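Local coordinates for protein carbonic anhydrase (Unidentified, PDB 3R1W) that probably catalyses the reversible hydration of carbon dioxide to bicarbonate, as a trimeric left-handed beta-helix enzyme resembling the gamma class, at residues A63-Q68 with D92-G97; D69-H74 with H98-H103; S32-D37 with A50-D55. All coordinates share one frame; numbering follows the deposited sequence.

Overall arrangement
The chain coils as a left-handed beta helix, each contact joining one turn to the next. From the N terminus, residues 32-37 are met first, and contact 3 closes one turn later when residues 50-55 pair beside them. Residues 63-68 and 69-74 follow one another directly and form the first halves of contacts 1 and 2. After a longer excursion, 92-97 closes contact 1 and 98-103 closes contact 2, so these two cross along the chain, while contact 3 precedes both. Contact 1 belongs to the face that packs against helix 162-184; contacts 2 and 3 lie in another sheet, where strands 51-54 and 72-74 are neighbours, and both reach a second subunit.

Contact 1: residues A63-Q68 with D92-G97; sequences ARTSVQ and DDVTIG
Ile96 packs beside Val67, the two side chains pointing the same way into the interior of the left-handed beta helix, with Ile96 CD1 4.0 Å from Val67 CG2. The pair is held in parallel register by the backbone: Ile96 N donates to Ser66 O, and Ile96 O accepts from Gln68 N. Ile96 CB, CG1 and CD1 all lie near Ser66 O. Ile90 and Ile113 border the same residue within the core.

Gln68 points toward 92-97 and runs along the Ile96 carbonyl, crossing Thr95 obliquely. Its CG sits anti to the carbonyl carbon (chi1 -64°) and the chain is extended beyond it, which lays CG 3.1 Å from Ile96 O and brings NE2 to 3.3 Å from Thr95 CG2. The amide makes a weak hydrogen bond from NE2 to Ser66 OG, and a water bridges that hydroxyl to Thr95 OG1. Tyr175 of helix 162-184 covers Ser66 and Gln68 on this outer side.

Asp93 carries the polar end. Arg64 bends at chi3 (-56°) and forms a side-on salt bridge with two nitrogens, NE at 2.8 Å from Asp93 OD1 and NH2 at 3.0 Å from Asp93 OD2. Both oxygens lie close to the guanidinium plane and are met on their syn sides, though out of the carboxylate plane; the two planes are 20° apart. Nearby, the Asp92 carboxylate accepts the backbone N-H of Ala63 at OD1, 2.8 Å away.

The chemistry is thus divided. Aliphatic groups fill the inside, where the Thr65 hydroxyl is satisfied by Val94 N, 3.0 Å from OG1, and by Gly91 O. Ser66, Thr95, Gln68 and the Arg64-Asp93 salt bridge join successive coils on the outer side, where the paired charges would largely neutralise each other.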
loop_
_atom_site.group_PDB
_atom_site.type_symbol
_atom_site.label_atom_id
_atom_site.label_comp_id
_atom_site.label_asym_id
_atom_site.label_seq_id
_atom_site.Cartn_x
_atom_site.Cartn_y
_atom_site.Cartn_z
ATOM N N ALA B 63 -15.947 5.178 -17.687
ATOM C CA ALA B 63 -14.990 5.106 -18.790
ATOM C C ALA B 63 -13.743 5.959 -18.581
ATOM O O ALA B 63 -13.801 7.009 -17.945
ATOM C CB ALA B 63 -15.682 5.517 -20.102
ATOM N N ARG B 64 -12.621 5.491 -19.131
ATOM C CA ARG B 64 -11.355 6.229 -19.121
ATOM C C ARG B 64 -10.865 6.530 -17.702
ATOM O O ARG B 64 -10.275 7.575 -17.438
ATOM C CB ARG B 64 -11.456 7.521 -19.951
ATOM C CG ARG B 64 -11.760 7.288 -21.433
ATOM C CD ARG B 64 -11.941 8.612 -22.156
ATOM N NE ARG B 64 -12.973 9.409 -21.509
ATOM C CZ ARG B 64 -14.200 9.581 -21.991
ATOM N NH1 ARG B 64 -14.548 9.028 -23.149
ATOM N NH2 ARG B 64 -15.075 10.320 -21.317
ATOM N N THR B 65 -11.101 5.594 -16.792
ATOM C CA THR B 65 -10.693 5.775 -15.406
ATOM C C THR B 65 -9.530 4.847 -15.088
ATOM O O THR B 65 -9.498 3.710 -15.559
ATOM C CB THR B 65 -11.889 5.551 -14.465
ATOM O OG1 THR B 65 -12.732 6.710 -14.515
ATOM C CG2 THR B 65 -11.434 5.314 -13.029
ATOM N N SER B 66 -8.549 5.357 -14.349
ATOM C CA SER B 66 -7.401 4.542 -13.977
ATOM C C SER B 66 -7.456 4.216 -12.496
ATOM O O SER B 66 -7.891 5.034 -11.683
ATOM C CB SER B 66 -6.075 5.225 -14.334
ATOM O OG SER B 66 -5.879 6.425 -13.610
ATOM N N VAL B 67 -7.044 3.000 -12.171
ATOM C CA VAL B 67 -6.901 2.550 -10.796
ATOM C C VAL B 67 -5.431 2.187 -10.652
ATOM O O VAL B 67 -5.010 1.131 -11.099
ATOM C CB VAL B 67 -7.767 1.308 -10.526
ATOM C CG1 VAL B 67 -7.590 0.831 -9.080
ATOM C CG2 VAL B 67 -9.236 1.618 -10.821
ATOM N N GLN B 68 -4.646 3.072 -10.047
ATOM C CA GLN B 68 -3.191 2.940 -10.113
ATOM C C GLN B 68 -2.551 2.008 -9.081
ATOM O O GLN B 68 -3.209 1.499 -8.167
ATOM C CB GLN B 68 -2.529 4.321 -10.117
ATOM C CG GLN B 68 -2.914 5.110 -11.366
ATOM C CD GLN B 68 -2.398 6.532 -11.344
ATOM O OE1 GLN B 68 -1.574 6.894 -10.501
ATOM N NE2 GLN B 68 -2.893 7.353 -12.264
ATOM N N ASP B 92 -16.521 8.645 -14.934
ATOM C CA ASP B 92 -15.601 8.666 -16.076
ATOM C C ASP B 92 -14.454 9.652 -15.865
ATOM O O ASP B 92 -14.601 10.636 -15.144
ATOM C CB ASP B 92 -16.321 9.119 -17.355
ATOM C CG ASP B 92 -17.656 8.439 -17.569
ATOM O OD1 ASP B 92 -17.788 7.237 -17.270
ATOM O OD2 ASP B 92 -18.580 9.121 -18.065
ATOM N N ASP B 93 -13.324 9.397 -16.520
ATOM C CA ASP B 93 -12.195 10.323 -16.491
ATOM C C ASP B 93 -11.743 10.582 -15.064
ATOM O O ASP B 93 -11.397 11.698 -14.700
ATOM C CB ASP B 93 -12.561 11.645 -17.170
ATOM C CG ASP B 93 -12.834 11.480 -18.658
ATOM O OD1 ASP B 93 -12.003 10.868 -19.369
ATOM O OD2 ASP B 93 -13.886 11.961 -19.114
ATOM N N VAL B 94 -11.767 9.539 -14.246
ATOM C CA VAL B 94 -11.289 9.648 -12.878
ATOM C C VAL B 94 -9.880 9.069 -12.811
ATOM O O VAL B 94 -9.612 7.998 -13.346
ATOM C CB VAL B 94 -12.239 8.918 -11.893
ATOM C CG1 VAL B 94 -11.640 8.886 -10.483
ATOM C CG2 VAL B 94 -13.614 9.592 -11.892
ATOM N N THR B 95 -8.966 9.800 -12.186
ATOM C CA THR B 95 -7.603 9.306 -12.028
ATOM C C THR B 95 -7.399 8.918 -10.562
ATOM O O THR B 95 -7.361 9.779 -9.685
ATOM C CB THR B 95 -6.570 10.361 -12.457
ATOM O OG1 THR B 95 -6.806 10.737 -13.821
ATOM C CG2 THR B 95 -5.144 9.802 -12.330
ATOM N N ILE B 96 -7.291 7.621 -10.294
ATOM C CA ILE B 96 -7.103 7.157 -8.923
ATOM C C ILE B 96 -5.617 6.885 -8.712
ATOM O O ILE B 96 -5.065 5.937 -9.264
ATOM C CB ILE B 96 -7.972 5.910 -8.636
ATOM C CG1 ILE B 96 -9.454 6.242 -8.867
ATOM C CG2 ILE B 96 -7.760 5.406 -7.200
ATOM C CD1 ILE B 96 -10.337 5.009 -8.983
ATOM N N GLY B 97 -4.972 7.749 -7.928
ATOM C CA GLY B 97 -3.531 7.708 -7.734
ATOM C C GLY B 97 -3.016 6.455 -7.040
ATOM O O GLY B 97 -3.785 5.718 -6.418
HETATM O O HOH W 1 -6.379 8.407 -15.399
#

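Contact 2: residues D69-H74 with H98-H103; sequences DGSVLH and HQAMLH
Val72, Leu73 and His74 pair residue for residue with Met101, Leu102 and His103 in one parallel sheet of the left-handed beta helix, the short strand axes 4.9 Å apart and only 3° from parallel. Backbone bonds set this register: Val72 N to Ala100 O, Leu102 N to Val72 O and His74 N to Leu102 O.

At the preceding corner the bonding passes partly to side chains. Gln99 N donates to Asp69 O, and Ser71 OG accepts Ala100 N at 3.2 Å while also bonding to Gln68 O. His98 ND1 donates to Asp69 OD1 at 2.7 Å; the oxygen lies in the imidazole plane, but the nitrogen approaches from above the carboxylate plane. Asp69 OD1 has a second, charged partner in Arg53 of the third subunit. Gly70 has positive phi, and a side chain there would run tightly against Gln99 CG.

Apolar packing falls on both faces of the sheet. Inward, Leu73 CD2 rests 3.8 Å from Leu102 CB, and Ile90 touches both leucines. On the other face, Met101 bends at chi2 (74°) and chi3, folding its CE back to 3.7 Å from Val72 CG1.

The aromatic contact is oblique: the side chains of His74 and His103 run alongside one another, but their ring planes stand at 80°, neither a stack nor edge-to-face. Asp55 OD1 bonds to His74 NE2 and Asp121 OD1 to His103 ND1, which should fix their turns, and both rings meet His98 of the second subunit. Three histidines gathered across a subunit boundary are consistent with the histidine-lined active site of gamma-class carbonic anhydrases. Between the two histidines of this contact, the closest side-chain approach is His74 ND1 to His103 NE2, 3.6 Å.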
loop_
_atom_site.group_PDB
_atom_site.type_symbol
_atom_site.label_atom_id
_atom_site.label_comp_id
_atom_site.label_asym_id
_atom_site.label_seq_id
_atom_site.Cartn_x
_atom_site.Cartn_y
_atom_site.Cartn_z
ATOM N N ASP B 69 -1.253 1.796 -9.267
ATOM C CA ASP B 69 -0.503 0.721 -8.619
ATOM C C ASP B 69 -0.751 0.665 -7.125
ATOM O O ASP B 69 -0.596 1.667 -6.434
ATOM C CB ASP B 69 0.999 0.933 -8.852
ATOM C CG ASP B 69 1.307 1.461 -10.256
ATOM O OD1 ASP B 69 0.909 2.608 -10.563
ATOM O OD2 ASP B 69 1.963 0.742 -11.042
ATOM N N GLY B 70 -1.126 -0.511 -6.626
ATOM C CA GLY B 70 -1.210 -0.695 -5.192
ATOM C C GLY B 70 -2.475 -0.144 -4.556
ATOM O O GLY B 70 -2.616 -0.206 -3.338
ATOM N N SER B 71 -3.400 0.373 -5.365
ATOM C CA SER B 71 -4.680 0.856 -4.826
ATOM C C SER B 71 -5.535 -0.318 -4.366
ATOM O O SER B 71 -5.413 -1.432 -4.887
ATOM C CB SER B 71 -5.453 1.674 -5.872
ATOM O OG SER B 71 -4.764 2.866 -6.220
ATOM N N VAL B 72 -6.390 -0.070 -3.378
ATOM C CA VAL B 72 -7.370 -1.058 -2.946
ATOM C C VAL B 72 -8.749 -0.406 -2.989
ATOM O O VAL B 72 -8.967 0.657 -2.395
ATOM C CB VAL B 72 -7.068 -1.612 -1.532
ATOM C CG1 VAL B 72 -8.265 -2.402 -0.978
ATOM C CG2 VAL B 72 -5.824 -2.503 -1.563
ATOM N N LEU B 73 -9.656 -1.027 -3.742
ATOM C CA LEU B 73 -11.045 -0.577 -3.826
ATOM C C LEU B 73 -11.930 -1.652 -3.219
ATOM O O LEU B 73 -11.883 -2.805 -3.636
ATOM C CB LEU B 73 -11.471 -0.363 -5.274
ATOM C CG LEU B 73 -10.630 0.457 -6.256
ATOM C CD1 LEU B 73 -11.493 0.996 -7.411
ATOM C CD2 LEU B 73 -9.814 1.553 -5.605
ATOM N N HIS B 74 -12.745 -1.279 -2.242
ATOM C CA HIS B 74 -13.594 -2.261 -1.593
ATOM C C HIS B 74 -14.894 -1.608 -1.125
ATOM O O HIS B 74 -15.162 -0.439 -1.406
ATOM C CB HIS B 74 -12.841 -2.958 -0.444
ATOM C CG HIS B 74 -13.508 -4.209 0.046
ATOM N ND1 HIS B 74 -13.755 -4.452 1.380
ATOM C CD2 HIS B 74 -13.998 -5.279 -0.627
ATOM C CE1 HIS B 74 -14.367 -5.617 1.511
ATOM N NE2 HIS B 74 -14.526 -6.140 0.308
ATOM N N HIS B 98 -1.709 6.221 -7.147
ATOM C CA HIS B 98 -1.071 5.039 -6.554
ATOM C C HIS B 98 -1.445 4.874 -5.093
ATOM O O HIS B 98 -1.518 5.850 -4.354
ATOM C CB HIS B 98 0.461 5.139 -6.643
ATOM C CG HIS B 98 0.960 5.689 -7.943
ATOM N ND1 HIS B 98 1.099 4.910 -9.071
ATOM C CD2 HIS B 98 1.360 6.935 -8.293
ATOM C CE1 HIS B 98 1.556 5.655 -10.064
ATOM N NE2 HIS B 98 1.719 6.886 -9.619
ATOM N N GLN B 99 -1.663 3.632 -4.669
ATOM C CA GLN B 99 -1.884 3.341 -3.254
ATOM C C GLN B 99 -3.102 4.049 -2.670
ATOM O O GLN B 99 -3.164 4.293 -1.465
ATOM C CB GLN B 99 -0.638 3.674 -2.420
ATOM C CG GLN B 99 0.610 2.910 -2.858
ATOM C CD GLN B 99 1.824 3.276 -2.031
ATOM O OE1 GLN B 99 1.893 4.371 -1.461
ATOM N NE2 GLN B 99 2.784 2.359 -1.948
ATOM N N ALA B 100 -4.078 4.363 -3.516
ATOM C CA ALA B 100 -5.334 4.919 -3.017
ATOM C C ALA B 100 -6.100 3.861 -2.205
ATOM O O ALA B 100 -5.896 2.661 -2.375
ATOM C CB ALA B 100 -6.180 5.432 -4.172
ATOM N N MET B 101 -6.983 4.321 -1.324
ATOM C CA MET B 101 -7.845 3.421 -0.576
ATOM C C MET B 101 -9.255 3.955 -0.682
ATOM O O MET B 101 -9.589 4.955 -0.041
ATOM C CB MET B 101 -7.439 3.409 0.898
ATOM C CG MET B 101 -8.327 2.549 1.794
ATOM S SD MET B 101 -8.082 0.777 1.592
ATOM C CE MET B 101 -9.707 0.337 0.991
ATOM N N LEU B 102 -10.066 3.295 -1.501
ATOM C CA LEU B 102 -11.432 3.724 -1.761
ATOM C C LEU B 102 -12.356 2.690 -1.154
ATOM O O LEU B 102 -12.273 1.503 -1.485
ATOM C CB LEU B 102 -11.692 3.855 -3.266
ATOM C CG LEU B 102 -11.176 5.114 -3.987
ATOM C CD1 LEU B 102 -9.731 5.383 -3.666
ATOM C CD2 LEU B 102 -11.366 5.020 -5.513
ATOM N N HIS B 103 -13.224 3.141 -0.254
ATOM C CA HIS B 103 -14.108 2.232 0.464
ATOM C C HIS B 103 -15.535 2.767 0.479
ATOM O O HIS B 103 -15.811 3.785 1.097
ATOM C CB HIS B 103 -13.613 2.033 1.901
ATOM C CG HIS B 103 -13.940 0.690 2.468
ATOM N ND1 HIS B 103 -15.192 0.367 2.950
ATOM C CD2 HIS B 103 -13.179 -0.421 2.628
ATOM C CE1 HIS B 103 -15.188 -0.880 3.385
ATOM N NE2 HIS B 103 -13.979 -1.381 3.198
#

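Contact 3: residues S32-D37 with A50-D55; sequences SVIIGD and AVIRGD
Ile35 lies alongside the aliphatic part of Arg53, its CD1 4.1 Å from Arg53 CD, both side chains leaving the same face of a parallel sheet in the left-handed beta helix. Between the strands, the backbones bond regularly, Val33 N to Ala50 O, Ile52 N to Val33 O, Ile35 N to Ile52 O and, at the end of the pairing, Gly54 N to Ile35 O at 2.8 Å. Ile34 CD1 and Ile52 CD1, both on the inner face, lie 4.3 Å apart, with Val46 touching both residues.

Arg53 bends at chi3 (63°), turning NH1 back to Asp55 OD2 at 2.7 Å; the bond uses the syn lone pair and lies in the guanidinium plane. NH2 points across the subunit boundary to Asp69 and Tyr175 of a neighbouring subunit, whose Trp47 adds a cation-pi contact. A leucine in place of Arg53 would probably leave Asp55 and that neighbouring Asp69 without their shared positive charge, weakening the interface.

At the corner Gly36 has a positive phi (79°), and the approach has no space for a CB at either glycine: one on Gly36 would clash with Gly54 O, and one on Gly54 with Asp37 O. Here Asp37 N bonds to Gly54 O at 2.9 Å.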
loop_
_atom_site.group_PDB
_atom_site.type_symbol
_atom_site.label_atom_id
_atom_site.label_comp_id
_atom_site.label_asym_id
_atom_site.label_seq_id
_atom_site.Cartn_x
_atom_site.Cartn_y
_atom_site.Cartn_z
ATOM N N SER B 32 -2.660 -7.495 -11.005
ATOM C CA SER B 32 -3.762 -6.937 -10.237
ATOM C C SER B 32 -4.784 -8.035 -9.922
ATOM O O SER B 32 -4.706 -9.145 -10.456
ATOM C CB SER B 32 -4.414 -5.778 -10.979
ATOM O OG SER B 32 -5.059 -6.240 -12.146
ATOM N N VAL B 33 -5.726 -7.731 -9.039
ATOM C CA VAL B 33 -6.718 -8.723 -8.620
ATOM C C VAL B 33 -8.111 -8.110 -8.603
ATOM O O VAL B 33 -8.401 -7.235 -7.792
ATOM C CB VAL B 33 -6.394 -9.305 -7.224
ATOM C CG1 VAL B 33 -7.549 -10.169 -6.720
ATOM C CG2 VAL B 33 -5.104 -10.113 -7.280
ATOM N N ILE B 34 -8.969 -8.569 -9.508
ATOM C CA ILE B 34 -10.338 -8.068 -9.575
ATOM C C ILE B 34 -11.290 -9.217 -9.301
ATOM O O ILE B 34 -11.210 -10.263 -9.946
ATOM C CB ILE B 34 -10.648 -7.463 -10.957
ATOM C CG1 ILE B 34 -9.651 -6.343 -11.280
ATOM C CG2 ILE B 34 -12.068 -6.911 -10.988
ATOM C CD1 ILE B 34 -9.890 -5.666 -12.649
ATOM N N ILE B 35 -12.183 -9.022 -8.337
ATOM C CA ILE B 35 -13.036 -10.112 -7.862
ATOM C C ILE B 35 -14.519 -9.771 -7.933
ATOM O O ILE B 35 -14.964 -8.782 -7.358
ATOM C CB ILE B 35 -12.696 -10.505 -6.407
ATOM C CG1 ILE B 35 -11.306 -11.152 -6.337
ATOM C CG2 ILE B 35 -13.762 -11.469 -5.832
ATOM C CD1 ILE B 35 -10.735 -11.251 -4.914
ATOM N N GLY B 36 -15.281 -10.604 -8.640
ATOM C CA GLY B 36 -16.726 -10.598 -8.482
ATOM C C GLY B 36 -17.509 -9.511 -9.185
ATOM O O GLY B 36 -17.402 -9.341 -10.402
ATOM N N ASP B 37 -18.294 -8.777 -8.398
ATOM C CA ASP B 37 -19.337 -7.895 -8.905
ATOM C C ASP B 37 -18.748 -6.522 -9.228
ATOM O O ASP B 37 -19.033 -5.535 -8.544
ATOM C CB ASP B 37 -20.447 -7.769 -7.858
ATOM C CG ASP B 37 -21.726 -7.164 -8.418
ATOM O OD1 ASP B 37 -21.759 -6.789 -9.613
ATOM O OD2 ASP B 37 -22.705 -7.063 -7.646
ATOM N N ALA B 50 -2.930 -3.642 -7.932
ATOM C CA ALA B 50 -4.170 -3.054 -7.420
ATOM C C ALA B 50 -5.203 -4.145 -7.123
ATOM O O ALA B 50 -5.200 -5.208 -7.758
ATOM C CB ALA B 50 -4.744 -2.042 -8.402
ATOM N N VAL B 51 -6.095 -3.864 -6.177
ATOM C CA VAL B 51 -7.153 -4.796 -5.810
ATOM C C VAL B 51 -8.504 -4.116 -5.935
ATOM O O VAL B 51 -8.699 -3.018 -5.413
ATOM C CB VAL B 51 -6.982 -5.306 -4.354
ATOM C CG1 VAL B 51 -8.127 -6.255 -3.978
ATOM C CG2 VAL B 51 -5.639 -6.003 -4.199
ATOM N N ILE B 52 -9.429 -4.759 -6.647
ATOM C CA ILE B 52 -10.814 -4.301 -6.698
ATOM C C ILE B 52 -11.699 -5.490 -6.306
ATOM O O ILE B 52 -11.934 -6.403 -7.105
ATOM C CB ILE B 52 -11.196 -3.774 -8.104
ATOM C CG1 ILE B 52 -10.113 -2.833 -8.644
ATOM C CG2 ILE B 52 -12.532 -3.038 -8.048
ATOM C CD1 ILE B 52 -10.414 -2.318 -10.041
ATOM N N ARG B 53 -12.156 -5.484 -5.060
ATOM C CA ARG B 53 -12.807 -6.664 -4.486
ATOM C C ARG B 53 -14.309 -6.431 -4.296
ATOM O O ARG B 53 -14.746 -5.841 -3.306
ATOM C CB ARG B 53 -12.111 -7.094 -3.180
ATOM C CG ARG B 53 -12.756 -8.321 -2.500
ATOM C CD ARG B 53 -11.797 -9.135 -1.607
ATOM N NE ARG B 53 -11.269 -8.411 -0.451
ATOM C CZ ARG B 53 -11.847 -8.354 0.746
ATOM N NH1 ARG B 53 -13.013 -8.957 0.958
ATOM N NH2 ARG B 53 -11.263 -7.675 1.734
ATOM N N GLY B 54 -15.093 -6.879 -5.272
ATOM C CA GLY B 54 -16.537 -6.703 -5.228
ATOM C C GLY B 54 -17.242 -7.966 -4.782
ATOM O O GLY B 54 -18.060 -8.518 -5.509
ATOM N N ASP B 55 -16.929 -8.424 -3.580
ATOM C CA ASP B 55 -17.507 -9.674 -3.100
ATOM C C ASP B 55 -18.828 -9.462 -2.359
ATOM O O ASP B 55 -19.830 -10.099 -2.679
ATOM C CB ASP B 55 -16.501 -10.507 -2.281
ATOM C CG ASP B 55 -15.742 -9.701 -1.232
ATOM O OD1 ASP B 55 -16.080 -8.519 -0.967
ATOM O OD2 ASP B 55 -14.791 -10.286 -0.661
#